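Local coordinates for tannase (Fusobacterium nucleatum subsp. nucleatum ATCC 25586, PDB 6YQ4), which hydrolyses gallotannins, probably cleaving their galloyl ester bonds as a serine esterase of the alpha/beta-hydrolase fold, at residues G347-K351 against D444-S448. Where two conformers were deposited one is given. Residue numbers count along the deposited sequence, not the author numbering.
Sequences GDRMK and DKDTS. With GOL (glycerol), chain D.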
ATOM      1  N   GLY A 347      13.276 -11.849 -15.964  1.00 47.19           N
ATOM      2  CA  GLY A 347      12.136 -12.720 -15.783  1.00 48.61           C
ATOM      3  C   GLY A 347      11.132 -12.560 -16.917  1.00 42.64           C
ATOM      4  O   GLY A 347      11.305 -11.775 -17.850  1.00 36.19           O
ATOM      5  N   ASP A 348      10.050 -13.330 -16.826  1.00 43.11           N
ATOM      6  CA  ASP A 348       8.861 -13.043 -17.620  1.00 36.76           C
ATOM      7  C   ASP A 348       8.118 -11.877 -16.997  1.00 27.86           C
ATOM      8  O   ASP A 348       8.113 -11.710 -15.784  1.00 24.33           O
ATOM      9  CB  ASP A 348       7.914 -14.238 -17.662  1.00 42.90           C
ATOM     10  CG  ASP A 348       8.265 -15.236 -18.727  1.00 50.54           C
ATOM     11  OD1 ASP A 348       9.079 -14.957 -19.635  1.00 54.71           O
ATOM     12  OD2 ASP A 348       7.706 -16.330 -18.638  1.00 60.31           O
ATOM     13  N   ARG A 349       7.469 -11.077 -17.825  1.00 30.89           N
ATOM     14  CA  ARG A 349       6.614 -10.018 -17.310  0.58 29.75           C
ATOM     15  C   ARG A 349       5.420 -10.640 -16.595  1.00 25.00           C
ATOM     16  O   ARG A 349       5.062 -11.786 -16.844  1.00 30.91           O
ATOM     17  CB  ARG A 349       6.161  -9.091 -18.453  0.58 31.73           C
ATOM     18  CG  ARG A 349       4.648  -8.972 -18.665  0.58 27.10           C
ATOM     19  CD  ARG A 349       4.243  -8.629 -20.113  0.58 25.58           C
ATOM     20  NE  ARG A 349       5.063  -7.598 -20.754  0.58 26.08           N
ATOM     21  CZ  ARG A 349       4.695  -6.329 -20.934  0.58 27.58           C
ATOM     22  NH1 ARG A 349       5.518  -5.481 -21.531  0.58 24.97           N
ATOM     23  NH2 ARG A 349       3.513  -5.896 -20.509  0.58 28.78           N
ATOM     24  N   MET A 350       4.806  -9.877 -15.695  1.00 26.97           N
ATOM     25  CA  MET A 350       3.631 -10.361 -14.978  1.00 25.48           C
ATOM     26  C   MET A 350       2.321  -9.877 -15.604  1.00 29.46           C
ATOM     27  O   MET A 350       1.594 -10.651 -16.222  1.00 36.22           O
ATOM     28  CB  MET A 350       3.688  -9.920 -13.529  1.00 25.75           C
ATOM     29  CG  MET A 350       2.806 -10.744 -12.645  1.00 37.01           C
ATOM     30  SD  MET A 350       2.536  -9.991 -11.054  1.00 41.31           S
ATOM     31  CE  MET A 350       0.760 -10.207 -10.853  1.00 40.68           C
ATOM     32  N   LYS A 351       1.993  -8.608 -15.427  1.00 34.93           N
ATOM     33  CA  LYS A 351       0.736  -8.105 -15.943  1.00 29.89           C
ATOM     34  C   LYS A 351       0.875  -7.752 -17.420  1.00 29.51           C
ATOM     35  O   LYS A 351       1.966  -7.467 -17.916  1.00 29.84           O
ATOM     36  CB  LYS A 351       0.284  -6.888 -15.131  1.00 29.13           C
ATOM     37  CG  LYS A 351       0.202  -7.162 -13.639  1.00 23.14           C
ATOM     38  CD  LYS A 351      -0.656  -6.151 -12.909  1.00 19.79           C
ATOM     39  CE  LYS A 351      -0.819  -6.567 -11.461  1.00 19.38           C
ATOM     40  NZ  LYS A 351      -1.296  -5.435 -10.585  1.00 23.45           N
ATOM     41  N   ASP A 444       9.598  -7.926  -7.584  1.00 34.41           N
ATOM     42  CA  ASP A 444       8.169  -7.629  -7.504  1.00 29.71           C
ATOM     43  C   ASP A 444       7.715  -6.974  -8.805  1.00 31.39           C
ATOM     44  O   ASP A 444       8.097  -5.838  -9.112  1.00 24.96           O
ATOM     45  CB  ASP A 444       7.893  -6.719  -6.310  1.00 30.37           C
ATOM     46  CG  ASP A 444       6.406  -6.523  -6.033  1.00 30.35           C
ATOM     47  OD1 ASP A 444       5.569  -6.640  -6.959  1.00 34.58           O
ATOM     48  OD2 ASP A 444       6.079  -6.260  -4.856  1.00 32.63           O
ATOM     49  N   LYS A 445       6.869  -7.671  -9.560  1.00 29.66           N
ATOM     50  CA  LYS A 445       6.383  -7.135 -10.820  1.00 30.18           C
ATOM     51  C   LYS A 445       4.882  -6.897 -10.789  1.00 25.73           C
ATOM     52  O   LYS A 445       4.267  -6.754 -11.844  1.00 24.16           O
ATOM     53  CB  LYS A 445       6.765  -8.052 -11.971  1.00 26.74           C
ATOM     54  CG  LYS A 445       8.273  -8.230 -12.097  1.00 34.00           C
ATOM     55  CD  LYS A 445       8.608  -9.150 -13.280  1.00 45.53           C
ATOM     56  CE  LYS A 445      10.104  -9.326 -13.428  1.00 46.71           C
ATOM     57  NZ  LYS A 445      10.398 -10.583 -14.168  1.00 47.83           N
ATOM     58  N   ASP A 446       4.289  -6.799  -9.592  1.00 21.01           N
ATOM     59  CA  ASP A 446       2.880  -6.430  -9.517  1.00 24.66           C
ATOM     60  C   ASP A 446       2.680  -4.975  -9.872  1.00 29.56           C
ATOM     61  O   ASP A 446       1.604  -4.597 -10.349  1.00 35.10           O
ATOM     62  CB  ASP A 446       2.317  -6.723  -8.132  1.00 23.44           C
ATOM     63  CG  ASP A 446       1.943  -8.208  -7.960  1.00 30.56           C
ATOM     64  OD1 ASP A 446       2.837  -9.089  -8.046  1.00 25.64           O
ATOM     65  OD2 ASP A 446       0.751  -8.488  -7.741  1.00 34.24           O
ATOM     66  N   THR A 447       3.700  -4.153  -9.638  1.00 28.09           N
ATOM     67  CA  THR A 447       3.735  -2.787 -10.128  1.00 28.29           C
ATOM     68  C   THR A 447       5.180  -2.444 -10.451  1.00 28.35           C
ATOM     69  O   THR A 447       6.110  -3.141 -10.046  1.00 24.31           O
ATOM     70  CB  THR A 447       3.151  -1.782  -9.125  1.00 30.58           C
ATOM     71  OG1 THR A 447       3.034  -0.509  -9.760  1.00 28.76           O
ATOM     72  CG2 THR A 447       4.027  -1.645  -7.889  1.00 32.53           C
ATOM     73  N   SER A 448       5.346  -1.389 -11.227  1.00 27.95           N
ATOM     74  CA  SER A 448       6.670  -0.901 -11.568  1.00 32.44           C
ATOM     75  C   SER A 448       7.404  -0.396 -10.326  1.00 32.53           C
ATOM     76  O   SER A 448       6.830   0.311  -9.501  1.00 32.88           O
ATOM     77  CB  SER A 448       6.530   0.223 -12.585  1.00 41.58           C
ATOM     78  OG  SER A 448       7.777   0.546 -13.140  1.00 54.54           O
TER
HETATM   79  C1  GOL D 501      -3.652  -4.805  -5.848  1.00 36.60           C
HETATM   80  O1  GOL D 501      -4.819  -4.119  -6.203  1.00 36.20           O
HETATM   81  C2  GOL D 501      -3.316  -5.719  -7.090  1.00 35.64           C
HETATM   82  O2  GOL D 501      -2.962  -4.998  -8.235  1.00 33.68           O
HETATM   83  C3  GOL D 501      -2.182  -6.675  -6.671  1.00 36.08           C
HETATM   84  O3  GOL D 501      -1.373  -6.817  -7.833  1.00 39.99           O
HETATM   85  O   HOH W   1      10.623  -9.234 -16.797  1.00 45.81           O
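Start with the two lysines, because each reaches across to a backbone carbonyl of the other segment. Lys445 leaves its CA with chi1 near -60° and then runs almost fully extended, which carries Lys445 NZ to Asp348 O (3.0 Å). Lys445 NZ also donates to water 1, itself weakly bonded to Gly347 O, and sits 3.2 Å from Gly347 CA; a beta carbon there would clash with it. Lys351 adopts the same m-then-trans course in the other direction, bringing Lys351 NZ 3.0 Å from Asp446 O. A glycerol, probably from the crystallisation liquor, takes two further bonds from Lys351 NZ, through O2 and O3, and passes one on from O3 to Asp446 OD2, whose salt-bridge partner is Arg246. Between the lysines lies Met350, with chi1 and chi2 both trans: Met350 CB packs 3.9 Å from Lys445 CB, and Met350 SD comes to 3.2 Å from Asp446 OD1. The segment 444-448 follows strand 435-439 of the central sheet, where an alpha/beta-hydrolase commonly carries its acid residue. Consistent with that, Asp444 points its CB away from 347-351 and bonds through OD2 to His476, probably as the acid of a Ser166-His476-Asp444 triad. Asp444 OD1 accepts from Asp446 N at 2.9 Å, an Asx turn at the start of the segment. Arg349 also faces away; in the conformer given, its chi1 of 121° lies between the wells and its guanidinium pairs with Glu220 of helix 212-223, while Tyr219 OH of that helix bonds to both Lys351 N and Lys445 O.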